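Local coordinates for RagA protein (Porphyromonas gingivalis, PDB 6SLN), which probably takes up peptides across the outer membrane as a TonB-dependent transporter, its plugged beta-barrel working together with the partner lipoprotein RagB, at residues D179-S184 against Q207-K212; F221-G226 against A991-S996; Y327-G332 against G351-E356. All coordinates share one frame; numbering follows the deposited sequence.

Interaction 1: D179-S184 against Q207-K212; sequences DFESMS and QTKKGK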
loop_
_atom_site.group_PDB
_atom_site.type_symbol
_atom_site.label_atom_id
_atom_site.label_comp_id
_atom_site.label_asym_id
_atom_site.label_seq_id
_atom_site.Cartn_x
_atom_site.Cartn_y
_atom_site.Cartn_z
ATOM N N ASP A 179 16.183 -26.898 15.990
ATOM C CA ASP A 179 15.017 -27.766 15.980
ATOM C C ASP A 179 15.115 -28.878 14.945
ATOM O O ASP A 179 14.236 -29.744 14.917
ATOM C CB ASP A 179 13.760 -26.938 15.726
ATOM C CG ASP A 179 13.606 -25.820 16.722
ATOM O OD1 ASP A 179 14.127 -25.974 17.840
ATOM O OD2 ASP A 179 12.972 -24.798 16.392
ATOM N N PHE A 180 16.164 -28.879 14.114
ATOM C CA PHE A 180 16.346 -29.875 13.065
ATOM C C PHE A 180 17.027 -31.121 13.617
ATOM O O PHE A 180 18.103 -31.040 14.222
ATOM C CB PHE A 180 17.173 -29.303 11.916
ATOM C CG PHE A 180 16.542 -28.123 11.227
ATOM C CD1 PHE A 180 15.242 -27.749 11.497
ATOM C CD2 PHE A 180 17.260 -27.394 10.297
ATOM C CE1 PHE A 180 14.675 -26.674 10.850
ATOM C CE2 PHE A 180 16.699 -26.315 9.648
ATOM C CZ PHE A 180 15.409 -25.955 9.921
ATOM N N GLU A 181 16.395 -32.273 13.401
ATOM C CA GLU A 181 16.970 -33.537 13.844
ATOM C C GLU A 181 17.977 -34.054 12.835
ATOM O O GLU A 181 19.101 -34.427 13.188
ATOM C CB GLU A 181 15.869 -34.576 14.052
ATOM C CG GLU A 181 16.350 -35.880 14.644
ATOM C CD GLU A 181 17.148 -35.666 15.911
ATOM O OE1 GLU A 181 18.386 -35.528 15.813
ATOM O OE2 GLU A 181 16.537 -35.627 17.003
ATOM N N SER A 182 17.581 -34.093 11.573
ATOM C CA SER A 182 18.436 -34.615 10.530
ATOM C C SER A 182 18.096 -33.895 9.240
ATOM O O SER A 182 17.133 -33.124 9.161
ATOM C CB SER A 182 18.271 -36.130 10.377
ATOM O OG SER A 182 16.921 -36.518 10.578
ATOM N N MET A 183 18.928 -34.134 8.237
ATOM C CA MET A 183 18.674 -33.665 6.885
ATOM C C MET A 183 19.106 -34.771 5.941
ATOM O O MET A 183 20.253 -35.231 5.995
ATOM C CB MET A 183 19.412 -32.361 6.592
ATOM C CG MET A 183 19.339 -31.956 5.147
ATOM S SD MET A 183 20.138 -30.372 4.872
ATOM C CE MET A 183 19.366 -29.354 6.130
ATOM N N SER A 184 18.165 -35.239 5.133
ATOM C CA SER A 184 18.416 -36.279 4.147
ATOM C C SER A 184 18.482 -35.652 2.763
ATOM O O SER A 184 17.622 -34.842 2.397
ATOM C CB SER A 184 17.330 -37.356 4.189
ATOM O OG SER A 184 17.189 -37.906 5.485
ATOM N N GLN A 207 14.072 -32.792 8.743
ATOM C CA GLN A 207 13.142 -33.309 9.736
ATOM C C GLN A 207 13.451 -32.700 11.093
ATOM O O GLN A 207 14.545 -32.900 11.633
ATOM C CB GLN A 207 13.184 -34.830 9.820
ATOM C CG GLN A 207 12.039 -35.354 10.643
ATOM C CD GLN A 207 12.074 -36.847 10.794
ATOM O OE1 GLN A 207 12.957 -37.514 10.250
ATOM N NE2 GLN A 207 11.111 -37.389 11.538
ATOM N N THR A 208 12.472 -31.997 11.650
ATOM C CA THR A 208 12.611 -31.343 12.938
ATOM C C THR A 208 12.450 -32.352 14.082
ATOM O O THR A 208 12.083 -33.511 13.883
ATOM C CB THR A 208 11.600 -30.197 13.058
ATOM O OG1 THR A 208 10.265 -30.722 13.112
ATOM C CG2 THR A 208 11.707 -29.238 11.862
ATOM N N LYS A 209 12.732 -31.896 15.299
ATOM C CA LYS A 209 12.845 -32.801 16.434
ATOM C C LYS A 209 11.490 -33.088 17.069
ATOM O O LYS A 209 10.605 -32.230 17.127
ATOM C CB LYS A 209 13.780 -32.219 17.493
ATOM C CG LYS A 209 15.248 -32.267 17.124
ATOM C CD LYS A 209 16.073 -31.278 17.946
ATOM C CE LYS A 209 17.569 -31.602 17.860
ATOM N NZ LYS A 209 18.458 -30.440 18.179
ATOM N N LYS A 210 11.343 -34.318 17.555
ATOM C CA LYS A 210 10.213 -34.746 18.365
ATOM C C LYS A 210 10.723 -35.117 19.751
ATOM O O LYS A 210 11.900 -35.435 19.937
ATOM C CB LYS A 210 9.483 -35.947 17.740
ATOM C CG LYS A 210 9.449 -35.954 16.219
ATOM C CD LYS A 210 8.735 -34.731 15.642
ATOM C CE LYS A 210 8.495 -34.879 14.139
ATOM N NZ LYS A 210 8.570 -33.553 13.468
ATOM N N GLY A 211 9.827 -35.098 20.732
ATOM C CA GLY A 211 10.228 -35.407 22.094
ATOM C C GLY A 211 10.406 -36.899 22.335
ATOM O O GLY A 211 9.501 -37.700 22.072
ATOM N N LYS A 212 11.577 -37.272 22.842
ATOM C CA LYS A 212 11.770 -38.614 23.368
ATOM C C LYS A 212 10.815 -38.839 24.530
ATOM O O LYS A 212 10.757 -38.030 25.462
ATOM C CB LYS A 212 13.217 -38.789 23.826
ATOM C CG LYS A 212 13.468 -40.059 24.625
ATOM C CD LYS A 212 13.775 -39.756 26.088
ATOM C CE LYS A 212 14.605 -40.858 26.731
ATOM N NZ LYS A 212 14.679 -40.631 28.192
#

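Interaction 2: F221-G226 against A991-S996; sequences FNASYG and AGIQLS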
loop_
_atom_site.group_PDB
_atom_site.type_symbol
_atom_site.label_atom_id
_atom_site.label_comp_id
_atom_site.label_asym_id
_atom_site.label_seq_id
_atom_site.Cartn_x
_atom_site.Cartn_y
_atom_site.Cartn_z
ATOM N N PHE A 221 19.281 -24.930 26.975
ATOM C CA PHE A 221 19.461 -23.506 26.751
ATOM C C PHE A 221 20.783 -23.318 26.037
ATOM O O PHE A 221 21.810 -23.815 26.500
ATOM C CB PHE A 221 19.435 -22.707 28.067
ATOM C CG PHE A 221 19.840 -21.257 27.914
ATOM C CD1 PHE A 221 18.914 -20.301 27.542
ATOM C CD2 PHE A 221 21.145 -20.853 28.147
ATOM C CE1 PHE A 221 19.281 -18.961 27.401
ATOM C CE2 PHE A 221 21.516 -19.522 28.008
ATOM C CZ PHE A 221 20.574 -18.578 27.637
ATOM N N ASN A 222 20.749 -22.623 24.910
ATOM C CA ASN A 222 21.943 -22.303 24.146
ATOM C C ASN A 222 22.053 -20.796 24.006
ATOM O O ASN A 222 21.052 -20.102 23.812
ATOM C CB ASN A 222 21.937 -22.941 22.748
ATOM C CG ASN A 222 21.696 -24.432 22.780
ATOM O OD1 ASN A 222 22.520 -25.203 23.276
ATOM N ND2 ASN A 222 20.563 -24.850 22.231
ATOM N N ALA A 223 23.277 -20.303 24.103
ATOM C CA ALA A 223 23.554 -18.886 23.973
ATOM C C ALA A 223 24.938 -18.775 23.365
ATOM O O ALA A 223 25.848 -19.513 23.752
ATOM C CB ALA A 223 23.480 -18.164 25.326
ATOM N N SER A 224 25.087 -17.876 22.401
ATOM C CA SER A 224 26.380 -17.709 21.762
ATOM C C SER A 224 26.531 -16.273 21.294
ATOM O O SER A 224 25.553 -15.632 20.907
ATOM C CB SER A 224 26.548 -18.683 20.591
ATOM O OG SER A 224 25.866 -18.218 19.438
ATOM N N TYR A 225 27.758 -15.771 21.358
ATOM C CA TYR A 225 28.085 -14.448 20.863
ATOM C C TYR A 225 29.357 -14.564 20.052
ATOM O O TYR A 225 30.254 -15.341 20.399
ATOM C CB TYR A 225 28.278 -13.415 22.003
ATOM C CG TYR A 225 28.629 -12.025 21.510
ATOM C CD1 TYR A 225 29.947 -11.661 21.310
ATOM C CD2 TYR A 225 27.639 -11.085 21.231
ATOM C CE1 TYR A 225 30.282 -10.397 20.850
ATOM C CE2 TYR A 225 27.965 -9.810 20.766
ATOM C CZ TYR A 225 29.295 -9.477 20.581
ATOM O OH TYR A 225 29.658 -8.228 20.122
ATOM N N GLY A 226 29.436 -13.782 18.983
ATOM C CA GLY A 226 30.626 -13.802 18.165
ATOM C C GLY A 226 30.655 -12.611 17.240
ATOM O O GLY A 226 29.724 -11.802 17.206
ATOM N N ALA A 991 32.112 -17.644 20.747
ATOM C CA ALA A 991 32.142 -18.421 21.967
ATOM C C ALA A 991 30.697 -18.737 22.329
ATOM O O ALA A 991 29.786 -17.956 22.026
ATOM C CB ALA A 991 32.860 -17.657 23.088
ATOM N N GLY A 992 30.476 -19.898 22.938
ATOM C CA GLY A 992 29.118 -20.315 23.228
ATOM C C GLY A 992 29.032 -21.240 24.420
ATOM O O GLY A 992 30.013 -21.873 24.827
ATOM N N ILE A 993 27.817 -21.332 24.958
ATOM C CA ILE A 993 27.538 -22.072 26.178
ATOM C C ILE A 993 26.313 -22.941 25.938
ATOM O O ILE A 993 25.493 -22.665 25.058
ATOM C CB ILE A 993 27.318 -21.111 27.373
ATOM C CG1 ILE A 993 27.190 -21.867 28.687
ATOM C CG2 ILE A 993 26.110 -20.234 27.143
ATOM C CD1 ILE A 993 27.743 -21.107 29.868
ATOM N N GLN A 994 26.200 -24.016 26.713
ATOM C CA GLN A 994 24.968 -24.793 26.698
ATOM C C GLN A 994 24.650 -25.335 28.084
ATOM O O GLN A 994 25.526 -25.852 28.784
ATOM C CB GLN A 994 25.024 -25.953 25.708
ATOM C CG GLN A 994 23.726 -26.723 25.673
ATOM C CD GLN A 994 23.856 -28.106 25.082
ATOM O OE1 GLN A 994 24.328 -29.044 25.736
ATOM N NE2 GLN A 994 23.424 -28.244 23.838
ATOM N N LEU A 995 23.376 -25.222 28.453
ATOM C CA LEU A 995 22.856 -25.657 29.742
ATOM C C LEU A 995 21.807 -26.736 29.518
ATOM O O LEU A 995 20.862 -26.536 28.749
ATOM C CB LEU A 995 22.232 -24.476 30.486
ATOM C CG LEU A 995 23.081 -23.767 31.528
ATOM C CD1 LEU A 995 24.509 -23.543 31.054
ATOM C CD2 LEU A 995 22.427 -22.455 31.838
ATOM N N SER A 996 21.948 -27.863 30.204
ATOM C CA SER A 996 20.973 -28.939 30.106
ATOM C C SER A 996 20.393 -29.205 31.482
ATOM O O SER A 996 21.147 -29.360 32.449
ATOM C CB SER A 996 21.611 -30.216 29.574
ATOM O OG SER A 996 22.191 -29.977 28.319
#

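Interaction 3: Y327-G332 against G351-E356; sequences YYASIG and GRLNFE. With C8E ((hydroxyethyloxy)tri(ethyloxy)octane), chain J.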
loop_
_atom_site.group_PDB
_atom_site.type_symbol
_atom_site.label_atom_id
_atom_site.label_comp_id
_atom_site.label_asym_id
_atom_site.label_seq_id
_atom_site.Cartn_x
_atom_site.Cartn_y
_atom_site.Cartn_z
ATOM N N TYR A 327 6.018 -34.065 22.461
ATOM C CA TYR A 327 6.001 -32.634 22.185
ATOM C C TYR A 327 7.438 -32.159 22.031
ATOM O O TYR A 327 8.372 -32.775 22.546
ATOM C CB TYR A 327 5.297 -31.831 23.293
ATOM C CG TYR A 327 6.023 -31.851 24.622
ATOM C CD1 TYR A 327 5.877 -32.918 25.497
ATOM C CD2 TYR A 327 6.865 -30.808 24.996
ATOM C CE1 TYR A 327 6.557 -32.949 26.715
ATOM C CE2 TYR A 327 7.547 -30.831 26.212
ATOM C CZ TYR A 327 7.389 -31.903 27.063
ATOM O OH TYR A 327 8.055 -31.934 28.263
ATOM N N TYR A 328 7.609 -31.050 21.317
ATOM C CA TYR A 328 8.900 -30.366 21.278
ATOM C C TYR A 328 8.620 -28.878 21.094
ATOM O O TYR A 328 8.092 -28.464 20.051
ATOM C CB TYR A 328 9.793 -30.919 20.164
ATOM C CG TYR A 328 11.066 -30.118 19.908
ATOM C CD1 TYR A 328 12.262 -30.458 20.523
ATOM C CD2 TYR A 328 11.060 -29.025 19.041
ATOM C CE1 TYR A 328 13.412 -29.725 20.283
ATOM C CE2 TYR A 328 12.190 -28.291 18.798
ATOM C CZ TYR A 328 13.369 -28.637 19.417
ATOM O OH TYR A 328 14.505 -27.886 19.166
ATOM N N ALA A 329 8.956 -28.075 22.101
ATOM C CA ALA A 329 8.787 -26.632 22.037
ATOM C C ALA A 329 10.143 -25.957 21.916
ATOM O O ALA A 329 11.177 -26.518 22.286
ATOM C CB ALA A 329 8.042 -26.093 23.270
ATOM N N SER A 330 10.118 -24.731 21.397
ATOM C CA SER A 330 11.330 -23.954 21.206
ATOM C C SER A 330 10.971 -22.480 21.063
ATOM O O SER A 330 9.995 -22.134 20.384
ATOM C CB SER A 330 12.086 -24.428 19.964
ATOM O OG SER A 330 13.469 -24.230 20.154
ATOM N N ILE A 331 11.759 -21.618 21.711
ATOM C CA ILE A 331 11.798 -20.197 21.379
ATOM C C ILE A 331 13.259 -19.783 21.291
ATOM O O ILE A 331 14.098 -20.279 22.051
ATOM C CB ILE A 331 11.028 -19.311 22.386
ATOM C CG1 ILE A 331 11.595 -19.439 23.793
ATOM C CG2 ILE A 331 9.556 -19.669 22.398
ATOM C CD1 ILE A 331 10.724 -18.787 24.844
ATOM N N GLY A 332 13.565 -18.891 20.349
ATOM C CA GLY A 332 14.945 -18.519 20.102
ATOM C C GLY A 332 15.083 -17.140 19.492
ATOM O O GLY A 332 14.123 -16.530 19.016
ATOM N N GLY A 351 9.579 -19.281 17.143
ATOM C CA GLY A 351 8.841 -20.173 18.007
ATOM C C GLY A 351 8.506 -21.447 17.260
ATOM O O GLY A 351 8.191 -21.413 16.062
ATOM N N ARG A 352 8.585 -22.584 17.941
ATOM C CA ARG A 352 8.154 -23.834 17.344
ATOM C C ARG A 352 7.477 -24.688 18.400
ATOM O O ARG A 352 7.996 -24.839 19.510
ATOM C CB ARG A 352 9.327 -24.606 16.735
ATOM C CG ARG A 352 9.078 -26.126 16.704
ATOM C CD ARG A 352 10.196 -26.893 16.030
ATOM N NE ARG A 352 10.445 -26.394 14.682
ATOM C CZ ARG A 352 9.623 -26.586 13.655
ATOM N NH1 ARG A 352 8.501 -27.285 13.825
ATOM N NH2 ARG A 352 9.926 -26.086 12.459
ATOM N N LEU A 353 6.330 -25.254 18.048
ATOM C CA LEU A 353 5.681 -26.281 18.855
ATOM C C LEU A 353 5.459 -27.491 17.957
ATOM O O LEU A 353 4.697 -27.417 16.988
ATOM C CB LEU A 353 4.361 -25.786 19.454
ATOM C CG LEU A 353 3.694 -26.855 20.315
ATOM C CD1 LEU A 353 4.661 -27.338 21.390
ATOM C CD2 LEU A 353 2.395 -26.369 20.941
ATOM N N ASN A 354 6.150 -28.584 18.262
ATOM C CA ASN A 354 5.965 -29.857 17.584
ATOM C C ASN A 354 5.182 -30.784 18.501
ATOM O O ASN A 354 5.483 -30.893 19.692
ATOM C CB ASN A 354 7.309 -30.491 17.229
ATOM C CG ASN A 354 7.868 -30.001 15.907
ATOM O OD1 ASN A 354 7.367 -29.049 15.307
ATOM N ND2 ASN A 354 8.928 -30.647 15.458
ATOM N N PHE A 355 4.189 -31.464 17.938
ATOM C CA PHE A 355 3.237 -32.233 18.725
ATOM C C PHE A 355 2.872 -33.500 17.969
ATOM O O PHE A 355 2.845 -33.513 16.735
ATOM C CB PHE A 355 2.008 -31.376 19.007
ATOM C CG PHE A 355 0.781 -32.146 19.318
ATOM C CD1 PHE A 355 0.681 -32.864 20.498
ATOM C CD2 PHE A 355 -0.300 -32.117 18.449
ATOM C CE1 PHE A 355 -0.470 -33.568 20.800
ATOM C CE2 PHE A 355 -1.454 -32.817 18.740
ATOM C CZ PHE A 355 -1.540 -33.545 19.916
ATOM N N GLU A 356 2.614 -34.571 18.715
ATOM C CA GLU A 356 2.284 -35.871 18.140
ATOM C C GLU A 356 1.616 -36.706 19.222
ATOM O O GLU A 356 2.058 -36.695 20.373
ATOM C CB GLU A 356 3.534 -36.587 17.612
ATOM C CG GLU A 356 3.256 -37.806 16.745
ATOM C CD GLU A 356 4.355 -38.066 15.708
ATOM O OE1 GLU A 356 5.078 -37.109 15.339
ATOM O OE2 GLU A 356 4.490 -39.232 15.261
HETATM C C1 C8E J . 6.439 -22.548 23.794
HETATM C C2 C8E J . 6.140 -21.567 22.656
HETATM C C3 C8E J . 5.741 -22.224 21.317
HETATM C C4 C8E J . 5.522 -21.167 20.216
HETATM C C5 C8E J . 5.231 -21.736 18.825
HETATM C C6 C8E J . 4.533 -20.736 17.895
HETATM C C7 C8E J . 4.483 -21.249 16.453
HETATM C C8 C8E J . 3.833 -20.267 15.473
HETATM O O9 C8E J . 2.526 -20.696 15.127
HETATM C C10 C8E J . 1.745 -19.723 14.445
HETATM C C11 C8E J . 0.409 -19.478 15.159
HETATM O O12 C8E J . -0.694 -20.175 14.611
HETATM C C13 C8E J . -1.422 -20.903 15.593
HETATM C C14 C8E J . -2.460 -21.858 14.980
HETATM O O15 C8E J . -2.418 -23.143 15.575
HETATM C C16 C8E J . -2.732 -24.223 14.704
HETATM C C17 C8E J . -3.573 -25.272 15.438
HETATM O O18 C8E J . -3.990 -26.329 14.587
HETATM C C19 C8E J . -3.459 -27.604 14.905
HETATM C C20 C8E J . -4.529 -28.701 14.833
HETATM O O21 C8E J . -4.000 -29.916 14.316
#

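Interaction 1: D179-S184 against Q207-K212
With CG anti to its carbonyl carbon (chi1 -74°) and the chain extended beyond, K209 lays its methylenes along the D179 carbonyl, CG 3.5 Å from D179 O. E181 has CG anti to the backbone N (chi1 -174°) and then bends at chi2, so that its side chain crosses the lysine chain at about a right angle, OE2 standing 3.6 Å from K209 CG. The two charges do not meet; K209 NZ bonds to the carbonyl of N178, and long flexible side chains suit this more open margin. T208 does two jobs: CG2 rests 3.9 Å from CD1 of the F180 ring in the buried side of the contact, while OG1 bonds to D163. The backbone bonds set the frame. K209 N approaches D179 O at 2.7 Å, nearly along the C=O axis, and Q207 N reaches S182 O at 3.1 Å. Between these, Q207 O is gripped by two donors lying in its carbonyl plane, E181 N at 2.6 Å and S182 N at 3.3 Å. Two residues facing one across antiparallel strands make a classic beta bulge, here between strands 180-186 and 203-208 in the sheet of the TonB-dependent receptor plug.

Interaction 2: F221-G226 against A991-S996
This is an antiparallel strand pairing that closes the beta-barrel: strand 218-230, the first of the wall, meets strand 986-996, the last. The two short segments run 172° apart in direction, their axes 4.8 Å from each other at closest. F221 with L995, A223 with I993 and Y225 with A991 are hydrogen-bonded pairs, while N222 with Q994 and S224 with G992 are non-hydrogen-bonded ones. F221 N to L995 O and L995 N to F221 O both measure 2.9 Å, and I993 N to A223 O is equally short; the return bond from A223 N is weak. CA-H...O contacts fall between them, as where Q994 CA lies 3.3 Å from F221 O.

The two faces differ sharply. F221, A223, Y225, A991, I993 and L995 share a largely apolar surface, Y225 adding an aromatic ring, as expected of a wall that faces lipid. There A223 CB touches I993 CG2 at 3.8 Å, and the CB atoms of F221 and L995 lie beside each other at 4.1 Å. The other face carries N222, S224 and Q994, with G992 bringing the strands close beside S224. N222 and Q994 lie side by side and point the same way, Q994 extended from a CG anti to its backbone N. Q994 NE2 donates to N222 OD1 (3.2 Å, angle at the hydrogen 150°), the acceptor lying in the glutamine amide plane although the two amide planes are 46° apart. An amide suits N222, since its other end, ND2, can donate to D315.

On either side within the wall, strand 309-322 flanks 218-230 through backbone bonds from N222 and S224, and strand 951-964 flanks 986-996 through G992 and Q994; N222 also touches E112 and N178 on loops of the plug inside the barrel.

Interaction 3: Y327-G332 against G351-E356
Strands 325-337 and 345-360 form a beta hairpin, and this contact is a central part of its ladder. Y328 and N354 make a hydrogen-bonded pair: Y328 N meets N354 O at 2.7 Å on a lone pair, and N354 N meets Y328 O at 2.6 Å, nearly straight (173°). R352 N gives a further bond to S330 O at 2.9 Å. On the face of Y328, S330, R352 and N354, the tyrosine has CG anti to its backbone N, and R352 CD comes to the ring edge, 3.7 Å from CE2. The arginine then bends at chi3 (-55°), and its NH1 reaches N354 OD1 at 2.6 Å in the guanidinium plane. This polar face looks into the barrel, where plug residue D179 hydrogen-bonds with Y328 OH and S330 OG and makes a weak, long ion pair with R352. The opposite, apolar face carries A329, I331 and L353, with A329 CB 4.1 Å from L353 CD1. A detergent alkyl chain lies here over bare backbone, C8E C5 3.6 Å from R352 N; G351, lacking a side chain, permits this, and I331 CG2 flanks the tail. Farther along, F355 meets the ring of Y327 of the second subunit.

How the interactions relate
Along the chain, interaction 1 closes within the plug before the barrel begins, and interaction 3 is nested inside the long loop that interaction 2 closes. Strand 203-208 of the plug leads directly to strand 218-230, the start of the wall. Interactions 2 and 3, with centres about 19 Å apart, belong to that same wall: one joins its two ends, the other is a hairpin soon after the start. Interaction 1, about 11 Å from interaction 3 between centres, touches it through polar contacts such as T208 OG1 with N354 ND2, whereas its nearest atoms stay about 7 Å from interaction 2. The plug is thus fastened by hydrogen bonds to the wall enclosing it.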